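Long-range contacts in putative D-tyrosyl-tRNA(Tyr) deacylase 2 (PDB 1TC5), which probably hydrolyses D-tyrosyl-tRNA(Tyr) to D-tyrosine and free tRNA(Tyr), working as a homodimer in the cytoplasm: residues M14-D19 with L180-E185; V25-K30 with F174-G179; M39-F44 with L95-A100; A57-V62 with Y126-H131. All blocks are in the same frame, centred on the assembly; numbering follows the deposited sequence. Where two conformers were deposited one is given.

Interaction 1: residues M14-D19 with L180-E185; sequences MLQAMD and LRFESE
The Phe182 ring is the flat group at the middle of this contact: CB of Met18 meets it at the edge, 3.8 Å from CE1, while Gln16 OE1 and Ala17 O come in obliquely at 3.5 Å from CE2 and from CZ respectively. CG of Phe182 stands anti to the backbone N (chi1 179°), and the far rim of the ring, CE1, CZ and CE2, is what meets strand 14-18. The Gln16 amide is tilted 52° against the ring, and its OE1 is hydrogen-bonded to Tyr41 OH of the second subunit. Beyond the ring, Ser184 OG donates to Ala17 O (2.7 Å), and Asp19 N to Glu183 O (2.9 Å). The strands run at 74°, joining the five-stranded sheet to strand 180-184, which continues as an antiparallel ladder into the other subunit. Outermost, one water donates hydrogen bonds to Asp19 OD2 (2.6 Å) and Glu183 OE1 (2.7 Å). It probably offsets the repulsion of the two carboxylates, whose closeness by itself would tend to raise the proton affinity of one.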
loop_
_atom_site.group_PDB
_atom_site.type_symbol
_atom_site.label_atom_id
_atom_site.label_comp_id
_atom_site.label_asym_id
_atom_site.label_seq_id
_atom_site.Cartn_x
_atom_site.Cartn_y
_atom_site.Cartn_z
ATOM N N MET A 14 -1.010 -1.225 7.366
ATOM C CA MET A 14 -0.340 -0.342 6.426
ATOM C C MET A 14 -1.280 0.850 6.189
ATOM O O MET A 14 -2.445 0.665 5.841
ATOM C CB MET A 14 -0.028 -1.069 5.108
ATOM C CG MET A 14 0.696 -0.216 4.072
ATOM S SD MET A 14 1.079 -1.056 2.497
ATOM C CE MET A 14 0.056 -0.128 1.364
ATOM N N LEU A 15 -0.761 2.059 6.382
ATOM C CA LEU A 15 -1.560 3.279 6.376
ATOM C C LEU A 15 -1.034 4.187 5.300
ATOM O O LEU A 15 0.166 4.473 5.275
ATOM C CB LEU A 15 -1.462 4.004 7.729
ATOM C CG LEU A 15 -1.621 3.154 8.990
ATOM C CD1 LEU A 15 -1.189 3.951 10.245
ATOM C CD2 LEU A 15 -3.035 2.643 9.127
ATOM N N GLN A 16 -1.932 4.647 4.422
ATOM C CA GLN A 16 -1.575 5.530 3.304
ATOM C C GLN A 16 -2.463 6.768 3.307
ATOM O O GLN A 16 -3.665 6.693 3.646
ATOM C CB GLN A 16 -1.771 4.836 1.949
ATOM C CG GLN A 16 -0.899 3.636 1.671
ATOM C CD GLN A 16 -1.154 3.026 0.299
ATOM O OE1 GLN A 16 -0.722 3.581 -0.714
ATOM N NE2 GLN A 16 -1.824 1.869 0.264
ATOM N N ALA A 17 -1.845 7.903 2.979
ATOM C CA ALA A 17 -2.556 9.175 2.769
ATOM C C ALA A 17 -3.450 9.061 1.536
ATOM O O ALA A 17 -2.954 8.905 0.409
ATOM C CB ALA A 17 -1.574 10.318 2.581
ATOM N N MET A 18 -4.754 9.110 1.782
ATOM C CA MET A 18 -5.779 9.000 0.749
ATOM C C MET A 18 -6.296 10.379 0.356
ATOM O O MET A 18 -6.568 11.219 1.226
ATOM C CB MET A 18 -6.958 8.166 1.281
ATOM C CG MET A 18 -8.111 7.955 0.274
ATOM S SD MET A 18 -9.185 6.607 0.785
ATOM C CE MET A 18 -9.819 7.260 2.373
ATOM N N ASP A 19 -6.445 10.606 -0.949
ATOM C CA ASP A 19 -7.235 11.731 -1.446
ATOM C C ASP A 19 -8.626 11.267 -1.878
ATOM O O ASP A 19 -9.635 11.855 -1.473
ATOM C CB ASP A 19 -6.567 12.409 -2.641
ATOM C CG ASP A 19 -7.234 13.706 -3.000
ATOM O OD1 ASP A 19 -7.172 14.600 -2.145
ATOM O OD2 ASP A 19 -7.871 13.919 -4.061
ATOM N N LEU A 180 -9.853 -2.152 -6.204
ATOM C CA LEU A 180 -9.470 -0.855 -5.660
ATOM C C LEU A 180 -9.112 0.158 -6.746
ATOM O O LEU A 180 -8.402 -0.162 -7.702
ATOM C CB LEU A 180 -8.256 -1.030 -4.729
ATOM C CG LEU A 180 -7.718 0.245 -4.061
ATOM C CD1 LEU A 180 -8.733 0.843 -3.083
ATOM C CD2 LEU A 180 -6.400 -0.042 -3.356
ATOM N N ARG A 181 -9.601 1.386 -6.576
ATOM C CA ARG A 181 -9.026 2.546 -7.242
ATOM C C ARG A 181 -8.641 3.550 -6.157
ATOM O O ARG A 181 -9.454 3.901 -5.302
ATOM C CB ARG A 181 -10.020 3.158 -8.242
ATOM C CG ARG A 181 -10.612 2.152 -9.250
ATOM C CD ARG A 181 -11.435 2.789 -10.383
ATOM N NE ARG A 181 -12.682 2.058 -10.659
ATOM C CZ ARG A 181 -13.912 2.588 -10.664
ATOM N NH1 ARG A 181 -14.121 3.880 -10.412
ATOM N NH2 ARG A 181 -14.953 1.814 -10.937
ATOM N N PHE A 182 -7.392 4.002 -6.197
ATOM C CA PHE A 182 -6.816 4.801 -5.116
ATOM C C PHE A 182 -6.060 5.992 -5.714
ATOM O O PHE A 182 -5.269 5.813 -6.632
ATOM C CB PHE A 182 -5.876 3.932 -4.314
ATOM C CG PHE A 182 -5.205 4.641 -3.198
ATOM C CD1 PHE A 182 -5.938 5.070 -2.094
ATOM C CD2 PHE A 182 -3.821 4.869 -3.233
ATOM C CE1 PHE A 182 -5.304 5.716 -1.034
ATOM C CE2 PHE A 182 -3.185 5.512 -2.170
ATOM C CZ PHE A 182 -3.935 5.933 -1.070
ATOM N N GLU A 183 -6.342 7.199 -5.208
ATOM C CA GLU A 183 -5.626 8.420 -5.608
ATOM C C GLU A 183 -5.034 9.062 -4.361
ATOM O O GLU A 183 -5.706 9.195 -3.332
ATOM C CB GLU A 183 -6.567 9.455 -6.292
ATOM C CG GLU A 183 -7.200 8.997 -7.602
ATOM C CD GLU A 183 -8.429 9.821 -8.022
ATOM O OE1 GLU A 183 -8.516 11.049 -7.726
ATOM O OE2 GLU A 183 -9.316 9.235 -8.662
ATOM N N SER A 184 -3.791 9.517 -4.489
ATOM C CA SER A 184 -3.066 10.098 -3.391
ATOM C C SER A 184 -2.163 11.191 -3.909
ATOM O O SER A 184 -1.576 11.060 -4.972
ATOM C CB SER A 184 -2.275 8.998 -2.688
ATOM O OG SER A 184 -1.381 9.504 -1.731
ATOM N N GLU A 185 -2.027 12.259 -3.120
ATOM C CA GLU A 185 -1.019 13.289 -3.373
ATOM C C GLU A 185 0.371 12.860 -2.845
ATOM O O GLU A 185 1.329 13.611 -2.946
ATOM C CB GLU A 185 -1.444 14.604 -2.700
ATOM C CG GLU A 185 -2.785 15.162 -3.166
ATOM C CD GLU A 185 -2.725 15.657 -4.604
ATOM O OE1 GLU A 185 -1.974 16.617 -4.862
ATOM O OE2 GLU A 185 -3.401 15.073 -5.482
HETATM O O HOH W 1 -7.131 12.949 -6.311
#

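Interaction 2: residues V25-K30 with F174-G179; sequences VNNVDK and FGNRQG
Asn27 lays its carboxamide over that of Asn176, the two planes 27° apart. CG of Asn27 lies anti to its carbonyl carbon (chi1 -81°), beside its own backbone N, and 3.7 Å from Asn176 CG. Asn27 OD1 also accepts from Arg177 N at 2.9 Å, in the carboxamide plane and on a lone pair. Its ND2 donates a hydrogen bond to a water (2.8 Å) that in turn donates to Gly175 O. A second water joins Val28 O to Arg177 NH2, 2.7 Å from the latter and at the guanidinium edge. Arg177 also reaches outward, its NH1 binding Glu185 O of the second subunit. Within 25-30, Asn26 OD1 accepts from Val28 N (3.0 Å), an Asx turn, and from Lys30 N (3.1 Å) on the opposite face of its amide. Residues 25-30 form the tip of the hairpin between strands 20-24 and 31-34; residues 174-179 connect strand 169-171 to strand 180-184, with Phe174 on Tyr126 of helix 119-136 and Gln178 on Val97 and Pro98 of strand 93-98.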
loop_
_atom_site.group_PDB
_atom_site.type_symbol
_atom_site.label_atom_id
_atom_site.label_comp_id
_atom_site.label_asym_id
_atom_site.label_seq_id
_atom_site.Cartn_x
_atom_site.Cartn_y
_atom_site.Cartn_z
ATOM N N VAL A 25 -17.135 -3.930 -3.349
ATOM C CA VAL A 25 -17.737 -4.599 -2.192
ATOM C C VAL A 25 -18.561 -5.856 -2.506
ATOM O O VAL A 25 -18.882 -6.593 -1.586
ATOM C CB VAL A 25 -18.607 -3.627 -1.367
ATOM C CG1 VAL A 25 -17.718 -2.539 -0.749
ATOM C CG2 VAL A 25 -19.727 -3.029 -2.217
ATOM N N ASN A 26 -18.906 -6.102 -3.769
ATOM C CA ASN A 26 -19.711 -7.286 -4.136
ATOM C C ASN A 26 -19.023 -8.282 -5.102
ATOM O O ASN A 26 -19.667 -9.132 -5.703
ATOM C CB ASN A 26 -21.093 -6.872 -4.684
ATOM C CG ASN A 26 -21.022 -6.226 -6.055
ATOM O OD1 ASN A 26 -19.953 -5.940 -6.549
ATOM N ND2 ASN A 26 -22.181 -5.979 -6.669
ATOM N N ASN A 27 -17.723 -8.148 -5.274
ATOM C CA ASN A 27 -16.934 -8.999 -6.189
ATOM C C ASN A 27 -17.237 -8.780 -7.689
ATOM O O ASN A 27 -16.669 -9.456 -8.539
ATOM C CB ASN A 27 -17.059 -10.500 -5.855
ATOM C CG ASN A 27 -16.170 -10.911 -4.731
ATOM O OD1 ASN A 27 -15.196 -10.222 -4.404
ATOM N ND2 ASN A 27 -16.468 -12.053 -4.144
ATOM N N VAL A 28 -18.097 -7.817 -8.006
ATOM C CA VAL A 28 -18.534 -7.631 -9.382
ATOM C C VAL A 28 -18.290 -6.197 -9.829
ATOM O O VAL A 28 -17.249 -5.915 -10.423
ATOM C CB VAL A 28 -19.994 -8.093 -9.594
ATOM C CG1 VAL A 28 -20.405 -7.927 -11.061
ATOM C CG2 VAL A 28 -20.159 -9.549 -9.154
ATOM N N ASP A 29 -19.205 -5.284 -9.527
ATOM C CA ASP A 29 -19.072 -3.910 -10.032
ATOM C C ASP A 29 -19.621 -2.800 -9.125
ATOM O O ASP A 29 -19.708 -1.664 -9.542
ATOM C CB ASP A 29 -19.605 -3.803 -11.474
ATOM C CG ASP A 29 -21.110 -3.892 -11.561
ATOM O OD1 ASP A 29 -21.739 -4.590 -10.737
ATOM O OD2 ASP A 29 -21.746 -3.305 -12.448
ATOM N N LYS A 30 -19.959 -3.117 -7.884
ATOM C CA LYS A 30 -20.431 -2.115 -6.941
ATOM C C LYS A 30 -19.212 -1.605 -6.131
ATOM O O LYS A 30 -18.545 -2.372 -5.442
ATOM C CB LYS A 30 -21.543 -2.689 -6.045
ATOM C CG LYS A 30 -22.219 -1.645 -5.141
ATOM C CD LYS A 30 -23.330 -2.285 -4.274
ATOM C CE LYS A 30 -24.215 -1.250 -3.560
ATOM N NZ LYS A 30 -23.571 -0.659 -2.353
ATOM N N PHE A 174 -15.418 -8.576 4.162
ATOM C CA PHE A 174 -14.463 -9.595 4.540
ATOM C C PHE A 174 -14.593 -10.826 3.649
ATOM O O PHE A 174 -15.705 -11.311 3.409
ATOM C CB PHE A 174 -14.683 -10.038 5.986
ATOM C CG PHE A 174 -13.527 -10.833 6.541
ATOM C CD1 PHE A 174 -12.339 -10.199 6.859
ATOM C CD2 PHE A 174 -13.613 -12.209 6.687
ATOM C CE1 PHE A 174 -11.258 -10.909 7.359
ATOM C CE2 PHE A 174 -12.531 -12.936 7.172
ATOM C CZ PHE A 174 -11.355 -12.283 7.515
ATOM N N GLY A 175 -13.456 -11.338 3.183
ATOM C CA GLY A 175 -13.416 -12.551 2.371
ATOM C C GLY A 175 -13.632 -12.264 0.896
ATOM O O GLY A 175 -13.484 -13.165 0.092
ATOM N N ASN A 176 -13.993 -11.026 0.529
ATOM C CA ASN A 176 -14.153 -10.668 -0.881
ATOM C C ASN A 176 -12.823 -10.252 -1.507
ATOM O O ASN A 176 -11.839 -10.000 -0.820
ATOM C CB ASN A 176 -15.209 -9.544 -1.093
ATOM C CG ASN A 176 -16.637 -10.073 -1.181
ATOM O OD1 ASN A 176 -16.920 -11.195 -0.759
ATOM N ND2 ASN A 176 -17.551 -9.256 -1.718
ATOM N N ARG A 177 -12.814 -10.205 -2.835
ATOM C CA ARG A 177 -11.716 -9.634 -3.611
ATOM C C ARG A 177 -11.818 -8.114 -3.515
ATOM O O ARG A 177 -12.857 -7.548 -3.814
ATOM C CB ARG A 177 -11.821 -10.092 -5.067
ATOM C CG ARG A 177 -10.774 -9.515 -6.018
ATOM C CD ARG A 177 -10.728 -10.224 -7.379
ATOM N NE ARG A 177 -11.997 -10.088 -8.099
ATOM C CZ ARG A 177 -12.453 -8.962 -8.665
ATOM N NH1 ARG A 177 -11.740 -7.840 -8.660
ATOM N NH2 ARG A 177 -13.629 -8.963 -9.269
ATOM N N GLN A 178 -10.731 -7.474 -3.103
ATOM C CA GLN A 178 -10.735 -6.045 -2.748
ATOM C C GLN A 178 -10.290 -5.184 -3.950
ATOM O O GLN A 178 -9.225 -4.517 -3.944
ATOM C CB GLN A 178 -9.842 -5.814 -1.526
ATOM C CG GLN A 178 -10.141 -6.712 -0.317
ATOM C CD GLN A 178 -11.530 -6.486 0.250
ATOM O OE1 GLN A 178 -11.978 -5.336 0.406
ATOM N NE2 GLN A 178 -12.229 -7.578 0.533
ATOM N N GLY A 179 -11.111 -5.215 -4.999
ATOM C CA GLY A 179 -10.915 -4.332 -6.133
ATOM C C GLY A 179 -10.818 -2.880 -5.666
ATOM O O GLY A 179 -11.611 -2.424 -4.854
HETATM O O HOH W 2 -15.388 -7.235 -3.624
HETATM O O HOH W 3 -14.714 -13.630 -2.607
HETATM O O HOH W 4 -14.678 -7.044 -10.934
#

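Interaction 3: residues M39-F44 with L95-A100; sequences MVYIAF and LIVPQA
Four backbone hydrogen bonds join Val40 and Ile42 to Leu95, Val97 and Gln99; Met39-Ile42 pairs in parallel with Leu95-Pro98. Val40 N donates to Leu95 O (2.7 Å, 172° at the hydrogen), Val97 N to Val40 O (2.7 Å), Ile42 N to Val97 O (3.0 Å) and Gln99 N to Ile42 O (2.9 Å). CA-H...O contacts run beside them. The two strands, 37-45 and 93-98, are sheet neighbours connected through helix 55-67, a beta-alpha-beta crossover. Apolar contacts fall on both faces of the sheet. On one, SD of Met39 lies beside CD2 of Leu95 (4.0 Å), and Tyr41 CD1 beside Val97 CB (3.8 Å), the paired side chains pointing the same way. On the other, the CG2 atoms of Ile42 and Ile96 meet at 4.1 Å, beneath Tyr126 and Phe129 of helix 119-136. In a CH-pi contact, Gln99 CG sits over a face of the Tyr41 ring, 4.1 Å from its centre and 26° off the normal. Tyr41 CG, anti to its carbonyl carbon (chi1 -67°), starts the ring on that course. The Gln99 amide is held at both ends, NE2 donating to Pro98 O and OE1 hydrogen-bonded to Thr189 OG1 of the second subunit.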
loop_
_atom_site.group_PDB
_atom_site.type_symbol
_atom_site.label_atom_id
_atom_site.label_comp_id
_atom_site.label_asym_id
_atom_site.label_seq_id
_atom_site.Cartn_x
_atom_site.Cartn_y
_atom_site.Cartn_z
ATOM N N MET A 39 -6.304 5.456 4.087
ATOM C CA MET A 39 -6.593 4.080 3.695
ATOM C C MET A 39 -5.762 3.121 4.545
ATOM O O MET A 39 -4.520 3.207 4.582
ATOM C CB MET A 39 -6.315 3.842 2.219
ATOM C CG MET A 39 -6.706 2.428 1.755
ATOM S SD MET A 39 -6.741 2.164 0.000
ATOM C CE MET A 39 -4.950 2.194 -0.305
ATOM N N VAL A 40 -6.468 2.201 5.198
ATOM C CA VAL A 40 -5.899 1.272 6.162
ATOM C C VAL A 40 -6.000 -0.122 5.572
ATOM O O VAL A 40 -7.107 -0.558 5.262
ATOM C CB VAL A 40 -6.728 1.304 7.478
ATOM C CG1 VAL A 40 -6.213 0.313 8.508
ATOM C CG2 VAL A 40 -6.775 2.715 8.068
ATOM N N TYR A 41 -4.867 -0.796 5.401
ATOM C CA TYR A 41 -4.810 -2.236 5.168
ATOM C C TYR A 41 -4.537 -2.959 6.499
ATOM O O TYR A 41 -3.628 -2.599 7.217
ATOM C CB TYR A 41 -3.684 -2.585 4.199
ATOM C CG TYR A 41 -3.779 -2.132 2.754
ATOM C CD1 TYR A 41 -4.892 -1.502 2.250
ATOM C CD2 TYR A 41 -2.707 -2.358 1.873
ATOM C CE1 TYR A 41 -4.948 -1.087 0.904
ATOM C CE2 TYR A 41 -2.754 -1.962 0.550
ATOM C CZ TYR A 41 -3.884 -1.327 0.058
ATOM O OH TYR A 41 -3.948 -0.920 -1.267
ATOM N N ILE A 42 -5.299 -4.008 6.814
ATOM C CA ILE A 42 -5.185 -4.639 8.111
ATOM C C ILE A 42 -5.096 -6.176 8.050
ATOM O O ILE A 42 -5.811 -6.841 7.305
ATOM C CB ILE A 42 -6.379 -4.171 9.025
ATOM C CG1 ILE A 42 -6.227 -4.669 10.463
ATOM C CG2 ILE A 42 -7.739 -4.555 8.432
ATOM C CD1 ILE A 42 -7.073 -3.828 11.432
ATOM N N ALA A 43 -4.232 -6.711 8.894
ATOM C CA ALA A 43 -4.047 -8.146 9.051
ATOM C C ALA A 43 -3.901 -8.433 10.522
ATOM O O ALA A 43 -3.329 -7.631 11.262
ATOM C CB ALA A 43 -2.803 -8.590 8.355
ATOM N N PHE A 44 -4.411 -9.592 10.919
ATOM C CA PHE A 44 -4.382 -10.061 12.272
ATOM C C PHE A 44 -3.519 -11.307 12.297
ATOM O O PHE A 44 -3.848 -12.311 11.677
ATOM C CB PHE A 44 -5.813 -10.344 12.802
ATOM C CG PHE A 44 -6.710 -9.141 12.756
ATOM C CD1 PHE A 44 -6.625 -8.163 13.725
ATOM C CD2 PHE A 44 -7.634 -8.986 11.748
ATOM C CE1 PHE A 44 -7.428 -7.043 13.681
ATOM C CE2 PHE A 44 -8.435 -7.854 11.695
ATOM C CZ PHE A 44 -8.325 -6.884 12.657
ATOM N N LEU A 95 -10.865 4.497 5.053
ATOM C CA LEU A 95 -11.179 3.377 4.188
ATOM C C LEU A 95 -10.351 2.192 4.653
ATOM O O LEU A 95 -9.147 2.256 4.607
ATOM C CB LEU A 95 -10.805 3.718 2.742
ATOM C CG LEU A 95 -11.036 2.611 1.718
ATOM C CD1 LEU A 95 -12.475 2.159 1.721
ATOM C CD2 LEU A 95 -10.641 3.076 0.316
ATOM N N ILE A 96 -11.023 1.127 5.084
ATOM C CA ILE A 96 -10.385 -0.035 5.717
ATOM C C ILE A 96 -10.512 -1.190 4.751
ATOM O O ILE A 96 -11.627 -1.506 4.289
ATOM C CB ILE A 96 -11.103 -0.407 7.060
ATOM C CG1 ILE A 96 -11.107 0.782 8.016
ATOM C CG2 ILE A 96 -10.430 -1.581 7.707
ATOM C CD1 ILE A 96 -12.089 0.657 9.157
ATOM N N VAL A 97 -9.376 -1.800 4.440
ATOM C CA VAL A 97 -9.322 -2.955 3.576
ATOM C C VAL A 97 -8.654 -4.136 4.303
ATOM O O VAL A 97 -7.501 -4.026 4.745
ATOM C CB VAL A 97 -8.520 -2.621 2.313
ATOM C CG1 VAL A 97 -8.652 -3.707 1.279
ATOM C CG2 VAL A 97 -8.975 -1.262 1.763
ATOM N N PRO A 98 -9.340 -5.276 4.380
ATOM C CA PRO A 98 -8.725 -6.459 4.968
ATOM C C PRO A 98 -7.658 -6.968 4.003
ATOM O O PRO A 98 -7.944 -7.164 2.819
ATOM C CB PRO A 98 -9.895 -7.448 5.106
ATOM C CG PRO A 98 -10.902 -7.038 4.066
ATOM C CD PRO A 98 -10.701 -5.555 3.865
ATOM N N GLN A 99 -6.434 -7.121 4.507
ATOM C CA GLN A 99 -5.307 -7.600 3.718
ATOM C C GLN A 99 -4.478 -8.543 4.567
ATOM O O GLN A 99 -3.409 -8.180 5.017
ATOM C CB GLN A 99 -4.464 -6.414 3.259
ATOM C CG GLN A 99 -5.151 -5.556 2.221
ATOM C CD GLN A 99 -5.103 -6.192 0.849
ATOM O OE1 GLN A 99 -4.067 -6.112 0.178
ATOM N NE2 GLN A 99 -6.202 -6.862 0.440
ATOM N N ALA A 100 -4.987 -9.763 4.739
ATOM C CA ALA A 100 -4.405 -10.765 5.611
ATOM C C ALA A 100 -3.021 -11.176 5.108
ATOM O O ALA A 100 -2.167 -11.581 5.899
ATOM C CB ALA A 100 -5.332 -11.972 5.691
#

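Interaction 4: residues A57-V62 with Y126-H131; sequences ALRHAV and YDRFCH
Arg128, whose stem packs on Leu58, makes a salt bridge through NH2 to Asp55 OD2, at the start of the helix that carries Leu58, and so ties the two helices together at their outer rim. The arrangement is a helix-helix packing beside the central sheet: 57-62 and 126-131 pass with axes 9.8 Å apart, crossing at -51°. That angle is consistent with ridges-into-grooves packing of residues four apart, as Leu58 and Val62 are. Arg59 NH2 approaches Arg128 NH2 to 4.2 Å, a close pair of like charges whose repulsion the Asp55 carboxylate probably tempers. Below the charges, Leu58 splits its two methyls between neighbours: CD1 presses on the aliphatic stem of Arg128, 3.4 Å from CG and 3.5 Å from CB, while CD2 lies at the edge of the Phe129 ring and 4.1 Å from its CB. The stem is bent at chi2 (76°), which turns CD back. Phe129 CG is anti to the backbone N (chi1 178°); its ring meets helix 55-67 and also Ile42 of strand 37-45. One turn on from Leu58, Val62 CG2 comes in obliquely on that ring, 3.7 Å from CE1 and 3.9 Å from CD1.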
loop_
_atom_site.group_PDB
_atom_site.type_symbol
_atom_site.label_atom_id
_atom_site.label_comp_id
_atom_site.label_asym_id
_atom_site.label_seq_id
_atom_site.Cartn_x
_atom_site.Cartn_y
_atom_site.Cartn_z
ATOM N N ALA A 57 -7.509 -4.614 23.907
ATOM C CA ALA A 57 -6.411 -4.610 22.946
ATOM C C ALA A 57 -6.826 -4.103 21.547
ATOM O O ALA A 57 -6.054 -3.406 20.896
ATOM C CB ALA A 57 -5.795 -6.005 22.847
ATOM N N LEU A 58 -8.029 -4.451 21.086
ATOM C CA LEU A 58 -8.533 -3.919 19.816
ATOM C C LEU A 58 -8.730 -2.405 19.888
ATOM O O LEU A 58 -8.393 -1.694 18.948
ATOM C CB LEU A 58 -9.863 -4.561 19.413
ATOM C CG LEU A 58 -9.873 -5.775 18.488
ATOM C CD1 LEU A 58 -11.320 -6.118 18.175
ATOM C CD2 LEU A 58 -9.082 -5.574 17.195
ATOM N N ARG A 59 -9.294 -1.940 20.992
ATOM C CA ARG A 59 -9.557 -0.512 21.230
ATOM C C ARG A 59 -8.252 0.272 21.364
ATOM O O ARG A 59 -8.176 1.450 20.992
ATOM C CB ARG A 59 -10.367 -0.320 22.518
ATOM C CG ARG A 59 -11.870 -0.502 22.363
ATOM C CD ARG A 59 -12.695 0.107 23.504
ATOM N NE ARG A 59 -14.070 -0.406 23.531
ATOM C CZ ARG A 59 -14.475 -1.474 24.220
ATOM N NH1 ARG A 59 -13.624 -2.175 24.971
ATOM N NH2 ARG A 59 -15.748 -1.851 24.159
ATOM N N HIS A 60 -7.246 -0.388 21.930
ATOM C CA HIS A 60 -5.905 0.174 21.994
ATOM C C HIS A 60 -5.372 0.386 20.596
ATOM O O HIS A 60 -4.752 1.396 20.313
ATOM C CB HIS A 60 -4.923 -0.737 22.760
ATOM C CG HIS A 60 -3.488 -0.312 22.643
ATOM N ND1 HIS A 60 -2.584 -0.946 21.817
ATOM C CD2 HIS A 60 -2.813 0.708 23.222
ATOM C CE1 HIS A 60 -1.411 -0.345 21.905
ATOM N NE2 HIS A 60 -1.523 0.661 22.753
ATOM N N ALA A 61 -5.592 -0.583 19.721
ATOM C CA ALA A 61 -5.086 -0.469 18.365
ATOM C C ALA A 61 -5.792 0.640 17.599
ATOM O O ALA A 61 -5.176 1.288 16.747
ATOM C CB ALA A 61 -5.207 -1.786 17.617
ATOM N N VAL A 62 -7.072 0.838 17.879
ATOM C CA VAL A 62 -7.845 1.896 17.231
ATOM C C VAL A 62 -7.290 3.242 17.726
ATOM O O VAL A 62 -7.168 4.176 16.957
ATOM C CB VAL A 62 -9.361 1.774 17.519
ATOM C CG1 VAL A 62 -10.120 3.030 17.051
ATOM C CG2 VAL A 62 -9.943 0.562 16.842
ATOM N N TYR A 126 -11.947 -8.456 12.606
ATOM C CA TYR A 126 -12.084 -7.435 11.559
ATOM C C TYR A 126 -13.384 -6.666 11.733
ATOM O O TYR A 126 -13.425 -5.431 11.670
ATOM C CB TYR A 126 -12.102 -8.066 10.169
ATOM C CG TYR A 126 -12.386 -7.081 9.058
ATOM C CD1 TYR A 126 -11.441 -6.120 8.696
ATOM C CD2 TYR A 126 -13.583 -7.105 8.370
ATOM C CE1 TYR A 126 -11.696 -5.190 7.697
ATOM C CE2 TYR A 126 -13.837 -6.190 7.359
ATOM C CZ TYR A 126 -12.893 -5.239 7.023
ATOM O OH TYR A 126 -13.140 -4.331 5.998
ATOM N N ASP A 127 -14.446 -7.424 11.916
ATOM C CA ASP A 127 -15.750 -6.851 12.185
ATOM C C ASP A 127 -15.745 -5.958 13.436
ATOM O O ASP A 127 -16.309 -4.863 13.438
ATOM C CB ASP A 127 -16.762 -7.980 12.336
ATOM C CG ASP A 127 -18.172 -7.483 12.402
ATOM O OD1 ASP A 127 -18.659 -6.994 11.364
ATOM O OD2 ASP A 127 -18.864 -7.542 13.441
ATOM N N ARG A 128 -15.097 -6.441 14.494
ATOM C CA ARG A 128 -15.053 -5.723 15.768
ATOM C C ARG A 128 -14.230 -4.464 15.624
ATOM O O ARG A 128 -14.601 -3.407 16.119
ATOM C CB ARG A 128 -14.492 -6.640 16.853
ATOM C CG ARG A 128 -14.726 -6.188 18.268
ATOM C CD ARG A 128 -16.138 -6.414 18.752
ATOM N NE ARG A 128 -16.355 -5.865 20.094
ATOM C CZ ARG A 128 -17.484 -5.292 20.516
ATOM N NH1 ARG A 128 -18.547 -5.165 19.721
ATOM N NH2 ARG A 128 -17.555 -4.842 21.757
ATOM N N PHE A 129 -13.132 -4.573 14.896
ATOM C CA PHE A 129 -12.255 -3.448 14.644
ATOM C C PHE A 129 -12.936 -2.346 13.826
ATOM O O PHE A 129 -12.774 -1.172 14.137
ATOM C CB PHE A 129 -10.986 -3.919 13.936
ATOM C CG PHE A 129 -10.049 -2.815 13.584
ATOM C CD1 PHE A 129 -9.092 -2.387 14.502
ATOM C CD2 PHE A 129 -10.112 -2.206 12.334
ATOM C CE1 PHE A 129 -8.204 -1.370 14.180
ATOM C CE2 PHE A 129 -9.207 -1.181 11.991
ATOM C CZ PHE A 129 -8.271 -0.758 12.925
ATOM N N CYS A 130 -13.720 -2.723 12.812
ATOM C CA CYS A 130 -14.444 -1.753 12.008
ATOM C C CYS A 130 -15.552 -1.079 12.832
ATOM O O CYS A 130 -15.770 0.126 12.697
ATOM C CB CYS A 130 -15.028 -2.408 10.745
ATOM S SG CYS A 130 -13.806 -3.042 9.516
ATOM N N HIS A 131 -16.240 -1.859 13.669
ATOM C CA HIS A 131 -17.230 -1.305 14.603
ATOM C C HIS A 131 -16.627 -0.215 15.526
ATOM O O HIS A 131 -17.207 0.866 15.703
ATOM C CB HIS A 131 -17.856 -2.437 15.433
ATOM C CG HIS A 131 -18.701 -1.951 16.574
ATOM N ND1 HIS A 131 -19.744 -1.064 16.401
ATOM C CD2 HIS A 131 -18.641 -2.207 17.903
ATOM C CE1 HIS A 131 -20.297 -0.804 17.574
ATOM N NE2 HIS A 131 -19.640 -1.477 18.502
#

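Overall arrangement
The centre of interaction 3 lies about 5 Å from the centre of the chain, and it links the others. Met14 O and Gln16 O of interaction 1 probably accept hydrogen bonds from Tyr41 N and Met39 N, both at 2.9 Å, making strands 10-18 and 37-45 neighbours. On the helical face, Ile42 CD1 meets Phe129 CE2 of interaction 4 at 3.4 Å. Phe174 CD1 of interaction 2 meets Tyr126 CD2 of interaction 4 at 3.7 Å. Interactions 1 and 4, with centres about 21 Å apart, do not touch. Interactions 1, 2 and 3 reach the second subunit; in relatives of the DTD family the active site lies at the dimer interface, consistent with a site near Gln99 and Thr189 of the second subunit.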